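DotU family type IV/VI secretion system protein (Acinetobacter baumannii, PDB 6Y4R) is a component of the type VI secretion system, its helical cytoplasmic domain probably contributing to the membrane complex on which the secretion apparatus docks. Local coordinates at residues Ile5-Asp10 against Asn39-Gln44; Ile55-Tyr60 against Phe105-Gln110; Cys63-Glu68 against His126-Leu131; Pro89-Leu94 against Gln98-Gln103. All blocks are in the same frame, centred on the assembly; numbering follows the deposited sequence.

Contact 1. Residues Ile5-Asp10 against Asn39-Gln44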
loop_
_atom_site.group_PDB
_atom_site.type_symbol
_atom_site.label_atom_id
_atom_site.label_comp_id
_atom_site.label_asym_id
_atom_site.label_seq_id
_atom_site.Cartn_x
_atom_site.Cartn_y
_atom_site.Cartn_z
ATOM N N ILE A 5 9.854 -4.704 -0.801
ATOM C CA ILE A 5 9.856 -3.272 -1.089
ATOM C C ILE A 5 10.522 -3.001 -2.434
ATOM O O ILE A 5 10.083 -2.129 -3.189
ATOM C CB ILE A 5 10.552 -2.505 0.057
ATOM C CG1 ILE A 5 9.672 -2.444 1.295
ATOM C CG2 ILE A 5 10.898 -1.090 -0.350
ATOM C CD1 ILE A 5 8.459 -1.579 1.048
ATOM N N ASP A 6 11.593 -3.745 -2.757
ATOM C CA ASP A 6 12.302 -3.558 -4.024
ATOM C C ASP A 6 11.510 -4.072 -5.232
ATOM O O ASP A 6 11.634 -3.508 -6.332
ATOM C CB ASP A 6 13.688 -4.218 -3.969
ATOM C CG ASP A 6 14.580 -3.656 -2.850
ATOM O OD1 ASP A 6 14.548 -2.424 -2.613
ATOM O OD2 ASP A 6 15.357 -4.432 -2.250
ATOM N N LEU A 7 10.689 -5.118 -5.060
ATOM C CA LEU A 7 9.863 -5.583 -6.176
ATOM C C LEU A 7 8.714 -4.624 -6.464
ATOM O O LEU A 7 8.298 -4.488 -7.622
ATOM C CB LEU A 7 9.306 -6.978 -5.888
ATOM C CG LEU A 7 10.267 -8.136 -5.661
ATOM C CD1 LEU A 7 9.472 -9.352 -5.230
ATOM C CD2 LEU A 7 11.024 -8.444 -6.951
ATOM N N LEU A 8 8.235 -3.913 -5.444
ATOM C CA LEU A 8 7.224 -2.870 -5.574
ATOM C C LEU A 8 7.833 -1.503 -5.865
ATOM O O LEU A 8 7.118 -0.489 -5.807
ATOM C CB LEU A 8 6.398 -2.799 -4.288
ATOM C CG LEU A 8 5.475 -3.946 -3.947
ATOM C CD1 LEU A 8 5.045 -3.763 -2.502
ATOM C CD2 LEU A 8 4.282 -3.909 -4.891
ATOM N N HIS A 9 9.131 -1.461 -6.195
ATOM C CA HIS A 9 9.810 -0.186 -6.429
ATOM C C HIS A 9 9.139 0.602 -7.550
ATOM O O HIS A 9 8.997 1.827 -7.455
ATOM C CB HIS A 9 11.286 -0.451 -6.772
ATOM C CG HIS A 9 12.080 0.758 -7.129
ATOM N ND1 HIS A 9 12.743 0.877 -8.325
ATOM C CD2 HIS A 9 12.382 1.882 -6.431
ATOM C CE1 HIS A 9 13.395 2.034 -8.365
ATOM N NE2 HIS A 9 13.190 2.672 -7.227
ATOM N N ASP A 10 8.715 -0.082 -8.622
ATOM C CA ASP A 10 8.053 0.620 -9.725
ATOM C C ASP A 10 6.668 1.129 -9.323
ATOM O O ASP A 10 6.268 2.228 -9.727
ATOM C CB ASP A 10 7.937 -0.295 -10.948
ATOM C CG ASP A 10 9.266 -0.479 -11.693
ATOM O OD1 ASP A 10 10.238 0.278 -11.432
ATOM O OD2 ASP A 10 9.328 -1.376 -12.568
ATOM N N ASN A 39 0.738 -7.756 -11.140
ATOM C CA ASN A 39 0.977 -9.108 -11.642
ATOM C C ASN A 39 2.464 -9.367 -11.885
ATOM O O ASN A 39 2.956 -10.458 -11.571
ATOM C CB ASN A 39 0.166 -9.361 -12.911
ATOM C CG ASN A 39 -1.333 -9.317 -12.660
ATOM O OD1 ASN A 39 -2.075 -8.704 -13.430
ATOM N ND2 ASN A 39 -1.768 -9.855 -11.519
ATOM N N ARG A 40 3.186 -8.396 -12.471
ATOM C CA ARG A 40 4.650 -8.467 -12.506
ATOM C C ARG A 40 5.223 -8.732 -11.122
ATOM O O ARG A 40 6.083 -9.603 -10.945
ATOM C CB ARG A 40 5.255 -7.166 -13.028
ATOM C CG ARG A 40 4.846 -6.789 -14.395
ATOM C CD ARG A 40 6.002 -6.710 -15.340
ATOM N NE ARG A 40 5.516 -6.285 -16.649
ATOM C CZ ARG A 40 6.135 -6.528 -17.798
ATOM N NH1 ARG A 40 7.275 -7.214 -17.812
ATOM N NH2 ARG A 40 5.607 -6.091 -18.934
ATOM N N PHE A 41 4.797 -7.935 -10.138
ATOM C CA PHE A 41 5.265 -8.112 -8.770
ATOM C C PHE A 41 4.955 -9.492 -8.243
ATOM O O PHE A 41 5.770 -10.077 -7.529
ATOM C CB PHE A 41 4.642 -7.044 -7.857
ATOM C CG PHE A 41 4.589 -7.424 -6.410
ATOM C CD1 PHE A 41 3.377 -7.531 -5.775
ATOM C CD2 PHE A 41 5.734 -7.608 -5.659
ATOM C CE1 PHE A 41 3.305 -7.862 -4.428
ATOM C CE2 PHE A 41 5.653 -7.945 -4.302
ATOM C CZ PHE A 41 4.449 -8.060 -3.698
ATOM N N GLU A 42 3.821 -10.057 -8.620
ATOM C CA GLU A 42 3.458 -11.355 -8.066
ATOM C C GLU A 42 4.267 -12.466 -8.725
ATOM O O GLU A 42 4.982 -13.205 -8.042
ATOM C CB GLU A 42 1.949 -11.534 -8.209
ATOM C CG GLU A 42 1.332 -12.796 -7.720
ATOM C CD GLU A 42 -0.134 -12.523 -7.439
ATOM O OE1 GLU A 42 -0.434 -11.363 -7.068
ATOM O OE2 GLU A 42 -0.978 -13.429 -7.595
ATOM N N GLN A 43 4.240 -12.532 -10.064
ATOM C CA GLN A 43 5.105 -13.447 -10.812
ATOM C C GLN A 43 6.559 -13.411 -10.335
ATOM O O GLN A 43 7.199 -14.460 -10.207
ATOM C CB GLN A 43 5.025 -13.113 -12.307
ATOM C CG GLN A 43 6.335 -13.246 -13.072
ATOM C CD GLN A 43 6.304 -12.535 -14.410
ATOM O OE1 GLN A 43 5.453 -11.671 -14.659
ATOM N NE2 GLN A 43 7.243 -12.900 -15.275
ATOM N N GLN A 44 7.100 -12.215 -10.068
ATOM C CA GLN A 44 8.492 -12.119 -9.628
ATOM C C GLN A 44 8.654 -12.546 -8.178
ATOM O O GLN A 44 9.646 -13.189 -7.826
ATOM C CB GLN A 44 9.022 -10.695 -9.818
ATOM C CG GLN A 44 9.196 -10.260 -11.261
ATOM C CD GLN A 44 9.918 -8.931 -11.355
ATOM O OE1 GLN A 44 10.028 -8.203 -10.360
ATOM N NE2 GLN A 44 10.447 -8.620 -12.541
HETATM O O HOH W 1 8.012 -6.484 -9.525
#
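Leu7 and Leu8 close on Phe41 where the N-terminal helices of this all-helical TssL/DotU domain pack against helix 27-47. The backbones come closest at the CA atoms of Leu7 and Phe41, 5.9 Å apart. Between helix 4-7 and helix 9-19 the chain leaves helical geometry at Leu8, and these two neighbouring leucines reach different parts of one ring. Leu7 puts CB at the ring edge, in its plane, 3.6 Å from Phe41 CD2. Leu8 sends its CD2 methyl over the middle of a face, 3.8 Å from the Phe41 centroid and 12° off the normal, a well-centred CH-pi contact. Phe41 presents itself this way with CG roughly anti to its own backbone N (chi1 157°), and it also touches Ala58 and Lys59 of helix 52-71, so Phe41 is buried between the N-terminal segment and helix 52-71. At the more exposed margin the CD2 branch of Leu7 lies 3.6 Å from Gln44 OE1, at the end of a chain that runs extended beyond CG. No direct hydrogen bond joins the segments; a water spans them instead, donating to Leu7 O at 2.8 Å and to Gln44 OE1, also at 2.8 Å.

Contact 2. Residues Ile55-Tyr60 against Phe105-Gln110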
loop_
_atom_site.group_PDB
_atom_site.type_symbol
_atom_site.label_atom_id
_atom_site.label_comp_id
_atom_site.label_asym_id
_atom_site.label_seq_id
_atom_site.Cartn_x
_atom_site.Cartn_y
_atom_site.Cartn_z
ATOM N N ILE A 55 3.068 -12.332 -0.481
ATOM C CA ILE A 55 2.682 -11.730 -1.758
ATOM C C ILE A 55 1.294 -11.111 -1.646
ATOM O O ILE A 55 1.061 -9.967 -2.067
ATOM C CB ILE A 55 2.725 -12.782 -2.888
ATOM C CG1 ILE A 55 4.152 -13.221 -3.243
ATOM C CG2 ILE A 55 1.989 -12.264 -4.146
ATOM C CD1 ILE A 55 4.208 -14.653 -3.765
ATOM N N HIS A 56 0.358 -11.871 -1.071
ATOM C CA HIS A 56 -1.030 -11.423 -0.925
ATOM C C HIS A 56 -1.098 -10.152 -0.085
ATOM O O HIS A 56 -1.814 -9.204 -0.429
ATOM C CB HIS A 56 -1.857 -12.550 -0.279
ATOM C CG HIS A 56 -3.283 -12.213 0.026
ATOM N ND1 HIS A 56 -4.312 -12.430 -0.861
ATOM C CD2 HIS A 56 -3.853 -11.662 1.128
ATOM C CE1 HIS A 56 -5.459 -12.050 -0.314
ATOM N NE2 HIS A 56 -5.209 -11.567 0.891
ATOM N N ASP A 57 -0.353 -10.107 1.028
ATOM C CA ASP A 57 -0.475 -8.967 1.934
ATOM C C ASP A 57 0.294 -7.749 1.458
ATOM O O ASP A 57 -0.122 -6.629 1.756
ATOM C CB ASP A 57 -0.029 -9.331 3.351
ATOM C CG ASP A 57 -0.967 -10.326 4.024
ATOM O OD1 ASP A 57 -0.531 -11.052 4.953
ATOM O OD2 ASP A 57 -2.148 -10.384 3.609
ATOM N N ALA A 58 1.394 -7.930 0.716
ATOM C CA ALA A 58 2.078 -6.781 0.129
ATOM C C ALA A 58 1.211 -6.122 -0.939
ATOM O O ALA A 58 1.031 -4.899 -0.950
ATOM C CB ALA A 58 3.421 -7.215 -0.455
ATOM N N LYS A 59 0.630 -6.921 -1.824
ATOM C CA LYS A 59 -0.292 -6.359 -2.799
ATOM C C LYS A 59 -1.517 -5.726 -2.134
ATOM O O LYS A 59 -2.017 -4.697 -2.605
ATOM C CB LYS A 59 -0.700 -7.439 -3.800
ATOM C CG LYS A 59 -1.964 -7.121 -4.550
ATOM C CD LYS A 59 -1.944 -7.705 -5.941
ATOM C CE LYS A 59 -2.465 -9.119 -5.978
ATOM N NZ LYS A 59 -1.982 -9.764 -7.233
ATOM N N TYR A 60 -2.018 -6.319 -1.041
ATOM C CA TYR A 60 -3.186 -5.756 -0.360
ATOM C C TYR A 60 -2.877 -4.369 0.201
ATOM O O TYR A 60 -3.680 -3.437 0.067
ATOM C CB TYR A 60 -3.650 -6.702 0.760
ATOM C CG TYR A 60 -4.836 -6.178 1.556
ATOM C CD1 TYR A 60 -4.657 -5.274 2.608
ATOM C CD2 TYR A 60 -6.130 -6.571 1.244
ATOM C CE1 TYR A 60 -5.737 -4.772 3.313
ATOM C CE2 TYR A 60 -7.218 -6.086 1.947
ATOM C CZ TYR A 60 -7.023 -5.189 2.981
ATOM O OH TYR A 60 -8.120 -4.712 3.676
ATOM N N PHE A 105 -4.649 -2.594 9.536
ATOM C CA PHE A 105 -4.060 -2.564 10.868
ATOM C C PHE A 105 -4.219 -3.871 11.624
ATOM O O PHE A 105 -3.399 -4.143 12.505
ATOM C CB PHE A 105 -4.623 -1.373 11.650
ATOM C CG PHE A 105 -4.173 -0.025 11.087
ATOM C CD1 PHE A 105 -2.840 0.375 11.198
ATOM C CD2 PHE A 105 -5.059 0.802 10.408
ATOM C CE1 PHE A 105 -2.406 1.580 10.678
ATOM C CE2 PHE A 105 -4.631 2.002 9.883
ATOM C CZ PHE A 105 -3.294 2.398 10.017
ATOM N N GLU A 106 -5.245 -4.676 11.310
ATOM C CA GLU A 106 -5.333 -6.047 11.819
ATOM C C GLU A 106 -4.202 -6.905 11.268
ATOM O O GLU A 106 -3.536 -7.628 12.015
ATOM C CB GLU A 106 -6.684 -6.643 11.433
ATOM C CG GLU A 106 -7.839 -5.782 11.861
ATOM C CD GLU A 106 -9.140 -6.557 12.027
ATOM O OE1 GLU A 106 -9.996 -6.139 12.846
ATOM O OE2 GLU A 106 -9.346 -7.554 11.295
ATOM N N ILE A 107 -3.979 -6.833 9.948
ATOM C CA ILE A 107 -2.880 -7.557 9.298
ATOM C C ILE A 107 -1.531 -7.063 9.821
ATOM O O ILE A 107 -0.574 -7.838 9.979
ATOM C CB ILE A 107 -2.989 -7.438 7.761
ATOM C CG1 ILE A 107 -4.371 -7.954 7.287
ATOM C CG2 ILE A 107 -1.824 -8.163 7.082
ATOM C CD1 ILE A 107 -4.684 -7.781 5.809
ATOM N N LEU A 108 -1.432 -5.769 10.098
ATOM C CA LEU A 108 -0.170 -5.251 10.607
ATOM C C LEU A 108 0.133 -5.836 11.978
ATOM O O LEU A 108 1.274 -6.229 12.244
ATOM C CB LEU A 108 -0.218 -3.722 10.659
ATOM C CG LEU A 108 0.955 -2.991 11.306
ATOM C CD1 LEU A 108 2.141 -3.023 10.352
ATOM C CD2 LEU A 108 0.570 -1.571 11.624
ATOM N N GLU A 109 -0.899 -6.001 12.825
ATOM C CA GLU A 109 -0.673 -6.549 14.163
ATOM C C GLU A 109 -0.301 -8.026 14.106
ATOM O O GLU A 109 0.423 -8.522 14.984
ATOM C CB GLU A 109 -1.918 -6.373 15.044
ATOM C CG GLU A 109 -2.509 -4.973 15.140
ATOM C CD GLU A 109 -1.621 -3.972 15.857
ATOM O OE1 GLU A 109 -0.575 -4.359 16.396
ATOM O OE2 GLU A 109 -1.952 -2.761 15.856
ATOM N N GLN A 110 -0.804 -8.748 13.094
ATOM C CA GLN A 110 -0.393 -10.133 12.888
ATOM C C GLN A 110 1.079 -10.226 12.503
ATOM O O GLN A 110 1.774 -11.153 12.939
ATOM C CB GLN A 110 -1.246 -10.805 11.811
ATOM C CG GLN A 110 -2.730 -10.862 12.100
ATOM C CD GLN A 110 -3.509 -11.482 10.937
ATOM O OE1 GLN A 110 -4.064 -10.777 10.069
ATOM N NE2 GLN A 110 -3.555 -12.816 10.917
#
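Asp57 and Ile107 have the nearest CA atoms across the segments, 7.9 Å apart, and both segments are helical throughout. Ile107 carries the contact with two separate branches. CG1 lies beside the backbone N (chi1 -56°) and leads on in a staggered, extended path to CD1, which comes over one face of the Tyr60 ring, 4.3 Å from the centroid and 22° off the normal. The methyl is displaced toward the CD1-CE1 side of the ring, a CH-pi contact made off centre. The other branch, CG2, rests against the Asp57 carboxylate, 3.8 Å from Asp57 OD1. Asp57 is buried, and OD1 is held in a salt bridge with Arg118, so the methyl lies alongside an ion pair. Tyr60 also meets Phe95 edge to face, and Ile107 touches Phe125 of helix 119-130. The pattern is plain interhelical packing inside a helical bundle, joining helix 52-71 to helix 100-114 of the TssL cytoplasmic fold.

Contact 3. Residues Cys63-Glu68 against His126-Leu131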
loop_
_atom_site.group_PDB
_atom_site.type_symbol
_atom_site.label_atom_id
_atom_site.label_comp_id
_atom_site.label_asym_id
_atom_site.label_seq_id
_atom_site.Cartn_x
_atom_site.Cartn_y
_atom_site.Cartn_z
ATOM N N CYS A 63 -2.580 -1.758 -2.582
ATOM C CA CYS A 63 -3.881 -1.366 -3.111
ATOM C C CYS A 63 -4.646 -0.488 -2.124
ATOM O O CYS A 63 -5.276 0.502 -2.520
ATOM C CB CYS A 63 -4.682 -2.609 -3.489
ATOM S SG CYS A 63 -3.985 -3.488 -4.933
ATOM N N ALA A 64 -4.603 -0.819 -0.833
ATOM C CA ALA A 64 -5.204 0.075 0.152
ATOM C C ALA A 64 -4.561 1.462 0.092
ATOM O O ALA A 64 -5.248 2.478 0.249
ATOM C CB ALA A 64 -5.099 -0.532 1.553
ATOM N N LEU A 65 -3.252 1.522 -0.167
ATOM C CA LEU A 65 -2.497 2.777 -0.140
ATOM C C LEU A 65 -2.736 3.626 -1.385
ATOM O O LEU A 65 -2.884 4.850 -1.286
ATOM C CB LEU A 65 -1.009 2.478 0.039
ATOM C CG LEU A 65 0.047 3.518 -0.308
ATOM C CD1 LEU A 65 0.052 4.650 0.694
ATOM C CD2 LEU A 65 1.394 2.843 -0.344
ATOM N N ILE A 66 -2.704 3.006 -2.570
ATOM C CA ILE A 66 -2.985 3.732 -3.812
ATOM C C ILE A 66 -4.428 4.225 -3.833
ATOM O O ILE A 66 -4.704 5.332 -4.314
ATOM C CB ILE A 66 -2.671 2.852 -5.040
ATOM C CG1 ILE A 66 -2.855 3.634 -6.340
ATOM C CG2 ILE A 66 -3.542 1.594 -5.062
ATOM C CD1 ILE A 66 -2.024 4.857 -6.425
ATOM N N ASP A 67 -5.363 3.450 -3.266
ATOM C CA ASP A 67 -6.753 3.890 -3.284
ATOM C C ASP A 67 -6.941 5.159 -2.460
ATOM O O ASP A 67 -7.586 6.111 -2.919
ATOM C CB ASP A 67 -7.702 2.811 -2.741
ATOM C CG ASP A 67 -8.003 1.672 -3.737
ATOM O OD1 ASP A 67 -7.626 1.750 -4.928
ATOM O OD2 ASP A 67 -8.751 0.742 -3.346
ATOM N N GLU A 68 -6.330 5.225 -1.271
ATOM C CA GLU A 68 -6.576 6.373 -0.397
ATOM C C GLU A 68 -5.764 7.593 -0.793
ATOM O O GLU A 68 -6.200 8.726 -0.562
ATOM C CB GLU A 68 -6.334 5.998 1.066
ATOM C CG GLU A 68 -6.133 7.201 1.994
ATOM C CD GLU A 68 -5.751 6.829 3.430
ATOM O OE1 GLU A 68 -6.505 6.058 4.049
ATOM O OE2 GLU A 68 -4.705 7.293 3.943
ATOM N N HIS A 126 4.978 -1.024 6.815
ATOM C CA HIS A 126 5.596 0.177 7.380
ATOM C C HIS A 126 5.819 1.239 6.312
ATOM O O HIS A 126 5.553 2.427 6.539
ATOM C CB HIS A 126 6.920 -0.199 8.054
ATOM C CG HIS A 126 7.729 0.968 8.536
ATOM N ND1 HIS A 126 8.909 1.347 7.935
ATOM C CD2 HIS A 126 7.558 1.809 9.586
ATOM C CE1 HIS A 126 9.421 2.382 8.583
ATOM N NE2 HIS A 126 8.617 2.687 9.587
ATOM N N TYR A 127 6.292 0.828 5.134
ATOM C CA TYR A 127 6.575 1.774 4.054
ATOM C C TYR A 127 5.310 2.407 3.486
ATOM O O TYR A 127 5.343 3.560 3.053
ATOM C CB TYR A 127 7.383 1.068 2.964
ATOM C CG TYR A 127 8.010 2.007 1.980
ATOM C CD1 TYR A 127 8.954 2.930 2.387
ATOM C CD2 TYR A 127 7.709 1.930 0.635
ATOM C CE1 TYR A 127 9.540 3.802 1.479
ATOM C CE2 TYR A 127 8.297 2.791 -0.289
ATOM C CZ TYR A 127 9.212 3.721 0.141
ATOM O OH TYR A 127 9.803 4.576 -0.759
ATOM N N CYS A 128 4.198 1.682 3.463
ATOM C CA CYS A 128 2.930 2.308 3.111
ATOM C C CYS A 128 2.537 3.347 4.159
ATOM O O CYS A 128 1.903 4.358 3.837
ATOM C CB CYS A 128 1.852 1.241 2.972
ATOM S SG CYS A 128 2.165 0.111 1.593
ATOM N N LEU A 129 2.872 3.098 5.430
ATOM C CA LEU A 129 2.595 4.102 6.453
ATOM C C LEU A 129 3.471 5.351 6.283
ATOM O O LEU A 129 2.964 6.472 6.418
ATOM C CB LEU A 129 2.761 3.491 7.856
ATOM C CG LEU A 129 1.729 2.416 8.239
ATOM C CD1 LEU A 129 2.168 1.559 9.425
ATOM C CD2 LEU A 129 0.385 3.070 8.544
ATOM N N LEU A 130 4.767 5.197 5.928
ATOM C CA LEU A 130 5.596 6.388 5.674
ATOM C C LEU A 130 5.196 7.140 4.406
ATOM O O LEU A 130 5.469 8.347 4.321
ATOM C CB LEU A 130 7.101 6.078 5.577
ATOM C CG LEU A 130 7.923 5.304 6.604
ATOM C CD1 LEU A 130 9.295 4.900 6.031
ATOM C CD2 LEU A 130 8.083 6.191 7.800
ATOM N N LEU A 131 4.553 6.486 3.430
ATOM C CA LEU A 131 4.083 7.189 2.242
ATOM C C LEU A 131 2.640 7.691 2.367
ATOM O O LEU A 131 1.976 7.915 1.342
ATOM C CB LEU A 131 4.223 6.324 0.986
ATOM C CG LEU A 131 5.571 5.712 0.615
ATOM C CD1 LEU A 131 5.431 4.926 -0.720
ATOM C CD2 LEU A 131 6.660 6.792 0.535
#
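Leu65 reaches across to Cys128 and Leu131 close to the middle of the helical bundle, where the central helix 52-71 meets the C-terminal end of helix 119-130. The nearest CA atoms, those of Leu65 and Cys128, are 6.3 Å apart, and all three touching residues are buried.

Among the apolar contacts, the CD2 methyl of Leu65 lies against the Cys128 side chain, nearest SG and 3.7 Å from CB. Leu65 holds CG anti to its backbone N (chi1 161°), which carries the fork of the side chain out toward the other helix. Phe12 and Ile15 of helix 9-19 and Phe133 also touch Leu65, while Phe104 of helix 100-114 touches Cys128.

The remaining contacts are to backbone. Leu131 is where the chain leaves helical geometry, and no hydrogen bond crosses between the segments. Instead, the second methyl of Leu65 is in van der Waals contact with two carbonyls of this helix end: CD1 is 3.7 Å from Cys128 O and 3.8 Å from Leu131 O.

Contact 4. Residues Pro89-Leu94 against Gln98-Gln103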
loop_
_atom_site.group_PDB
_atom_site.type_symbol
_atom_site.label_atom_id
_atom_site.label_comp_id
_atom_site.label_asym_id
_atom_site.label_seq_id
_atom_site.Cartn_x
_atom_site.Cartn_y
_atom_site.Cartn_z
ATOM N N PRO A 89 -12.639 0.971 -7.036
ATOM C CA PRO A 89 -11.336 1.034 -6.371
ATOM C C PRO A 89 -10.730 -0.352 -6.283
ATOM O O PRO A 89 -11.436 -1.362 -6.262
ATOM C CB PRO A 89 -11.645 1.630 -4.993
ATOM C CG PRO A 89 -13.081 2.093 -5.061
ATOM C CD PRO A 89 -13.755 1.413 -6.198
ATOM N N LEU A 90 -9.395 -0.396 -6.270
ATOM C CA LEU A 90 -8.694 -1.681 -6.386
ATOM C C LEU A 90 -8.893 -2.558 -5.151
ATOM O O LEU A 90 -8.787 -3.792 -5.232
ATOM C CB LEU A 90 -7.207 -1.461 -6.615
ATOM C CG LEU A 90 -6.870 -0.797 -7.941
ATOM C CD1 LEU A 90 -5.344 -0.661 -8.151
ATOM C CD2 LEU A 90 -7.532 -1.559 -9.072
ATOM N N GLN A 91 -9.173 -1.945 -4.000
ATOM C CA GLN A 91 -9.530 -2.734 -2.832
ATOM C C GLN A 91 -10.798 -3.515 -3.085
ATOM O O GLN A 91 -10.898 -4.688 -2.709
ATOM C CB GLN A 91 -9.708 -1.841 -1.608
ATOM C CG GLN A 91 -8.449 -1.619 -0.785
ATOM C CD GLN A 91 -8.081 -2.867 0.039
ATOM O OE1 GLN A 91 -8.934 -3.480 0.693
ATOM N NE2 GLN A 91 -6.808 -3.235 0.010
ATOM N N LEU A 92 -11.743 -2.907 -3.802
ATOM C CA LEU A 92 -13.033 -3.539 -4.044
ATOM C C LEU A 92 -12.953 -4.468 -5.245
ATOM O O LEU A 92 -13.523 -5.568 -5.232
ATOM C CB LEU A 92 -14.081 -2.448 -4.282
ATOM C CG LEU A 92 -15.517 -2.821 -4.623
ATOM C CD1 LEU A 92 -16.211 -3.328 -3.376
ATOM C CD2 LEU A 92 -16.277 -1.659 -5.206
ATOM N N SER A 93 -12.162 -4.074 -6.244
ATOM C CA SER A 93 -12.014 -4.882 -7.451
ATOM C C SER A 93 -11.200 -6.143 -7.180
ATOM O O SER A 93 -11.622 -7.248 -7.553
ATOM C CB SER A 93 -11.410 -4.023 -8.576
ATOM O OG SER A 93 -11.059 -4.773 -9.730
ATOM N N LEU A 94 -10.079 -6.019 -6.467
ATOM C CA LEU A 94 -9.187 -7.162 -6.282
ATOM C C LEU A 94 -9.446 -7.949 -5.002
ATOM O O LEU A 94 -9.116 -9.139 -4.939
ATOM C CB LEU A 94 -7.722 -6.706 -6.262
ATOM C CG LEU A 94 -7.162 -6.007 -7.497
ATOM C CD1 LEU A 94 -5.647 -5.807 -7.377
ATOM C CD2 LEU A 94 -7.492 -6.817 -8.746
ATOM N N GLN A 98 -14.030 -3.156 1.374
ATOM C CA GLN A 98 -14.036 -1.737 1.685
ATOM C C GLN A 98 -13.602 -1.482 3.120
ATOM O O GLN A 98 -13.865 -0.401 3.659
ATOM C CB GLN A 98 -15.422 -1.128 1.457
ATOM C CG GLN A 98 -16.167 -1.562 0.228
ATOM C CD GLN A 98 -17.482 -0.809 0.092
ATOM O OE1 GLN A 98 -17.508 0.423 0.187
ATOM N NE2 GLN A 98 -18.579 -1.550 -0.063
ATOM N N LEU A 99 -12.953 -2.460 3.757
ATOM C CA LEU A 99 -12.607 -2.394 5.171
ATOM C C LEU A 99 -11.117 -2.174 5.376
ATOM O O LEU A 99 -10.600 -2.419 6.471
ATOM C CB LEU A 99 -13.052 -3.667 5.895
ATOM C CG LEU A 99 -14.525 -4.082 5.900
ATOM C CD1 LEU A 99 -14.654 -5.419 6.594
ATOM C CD2 LEU A 99 -15.429 -3.043 6.538
ATOM N N ALA A 100 -10.415 -1.746 4.325
ATOM C CA ALA A 100 -8.965 -1.604 4.378
ATOM C C ALA A 100 -8.511 -0.623 5.459
ATOM O O ALA A 100 -7.445 -0.815 6.056
ATOM C CB ALA A 100 -8.459 -1.162 3.006
ATOM N N GLY A 101 -9.285 0.438 5.710
ATOM C CA GLY A 101 -8.932 1.374 6.766
ATOM C C GLY A 101 -8.731 0.707 8.117
ATOM O O GLY A 101 -7.887 1.132 8.905
ATOM N N TYR A 102 -9.491 -0.347 8.398
ATOM C CA TYR A 102 -9.358 -1.121 9.624
ATOM C C TYR A 102 -8.510 -2.368 9.451
ATOM O O TYR A 102 -7.680 -2.673 10.307
ATOM C CB TYR A 102 -10.744 -1.550 10.138
ATOM C CG TYR A 102 -11.615 -0.412 10.618
ATOM C CD1 TYR A 102 -12.270 0.422 9.719
ATOM C CD2 TYR A 102 -11.784 -0.174 11.975
ATOM C CE1 TYR A 102 -13.058 1.469 10.162
ATOM C CE2 TYR A 102 -12.569 0.864 12.427
ATOM C CZ TYR A 102 -13.202 1.682 11.518
ATOM O OH TYR A 102 -13.982 2.714 11.980
ATOM N N GLN A 103 -8.668 -3.077 8.344
ATOM C CA GLN A 103 -8.061 -4.390 8.216
ATOM C C GLN A 103 -6.577 -4.319 7.863
ATOM O O GLN A 103 -5.834 -5.261 8.158
ATOM C CB GLN A 103 -8.857 -5.201 7.197
ATOM C CG GLN A 103 -8.348 -6.585 6.980
ATOM C CD GLN A 103 -9.384 -7.438 6.344
ATOM O OE1 GLN A 103 -9.073 -8.376 5.613
ATOM N NE2 GLN A 103 -10.643 -7.131 6.626
#
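Gln91 meets Ala100, and Leu92 meets Gln98, between two consecutive helices of the helical bundle, helix 90-95 and helix 100-114, joined by a short link, with the CA atoms of Leu92 and Gln98 6.1 Å apart.

Backbone hydrogen bonds define the two helix starts. Pro89 is at the N-cap position of the first, and its O accepts from Ser93 N at 2.8 Å. Leu99 has the same place in the second, its O taking both Gln103 N (2.8 Å) and Tyr102 N (3.0 Å). Asp67 of helix 52-71 holds the first start from outside, its carboxylate accepting from the backbone N atoms of Leu90 and Gln91. A backbone hydrogen bond between Gln91 and Ser97 spans the link.

Side-chain contacts are van der Waals only. On the surface side Leu92 and Gln98 lie next to each other and point the same way, Leu92 CD1 being 4.0 Å from Gln98 CG. On the buried side the Gln91 chain bends at chi2 (-74°), bringing its amide flat beneath the Ala100 methyl: Ala100 CB is 3.4 Å from Gln91 CD and 4.0 Å from Gln91 NE2.

From the N terminus, contact 1 closes first, bringing helix 27-47 back to the opening helices before contacts 2 and 3 begin. Contacts 2 and 3 both start on helix 52-71 and cross, their segments alternating along the chain, and they end on the successive helices 100-114 and 119-130. Contact 4, a short local closure, falls wholly within both of those loops. The contacts also touch one another. Glu42 packs on Ile55 between contacts 1 and 2, Ile5 on Tyr127 between 1 and 3, Phe105 and Leu108 on Leu129 between 2 and 3, and Tyr60 of contact 2 on Ala100 and Gln103 of contact 4. Helix 52-71 supplies a segment to contacts 2 and 3 and also touches contacts 1 and 4.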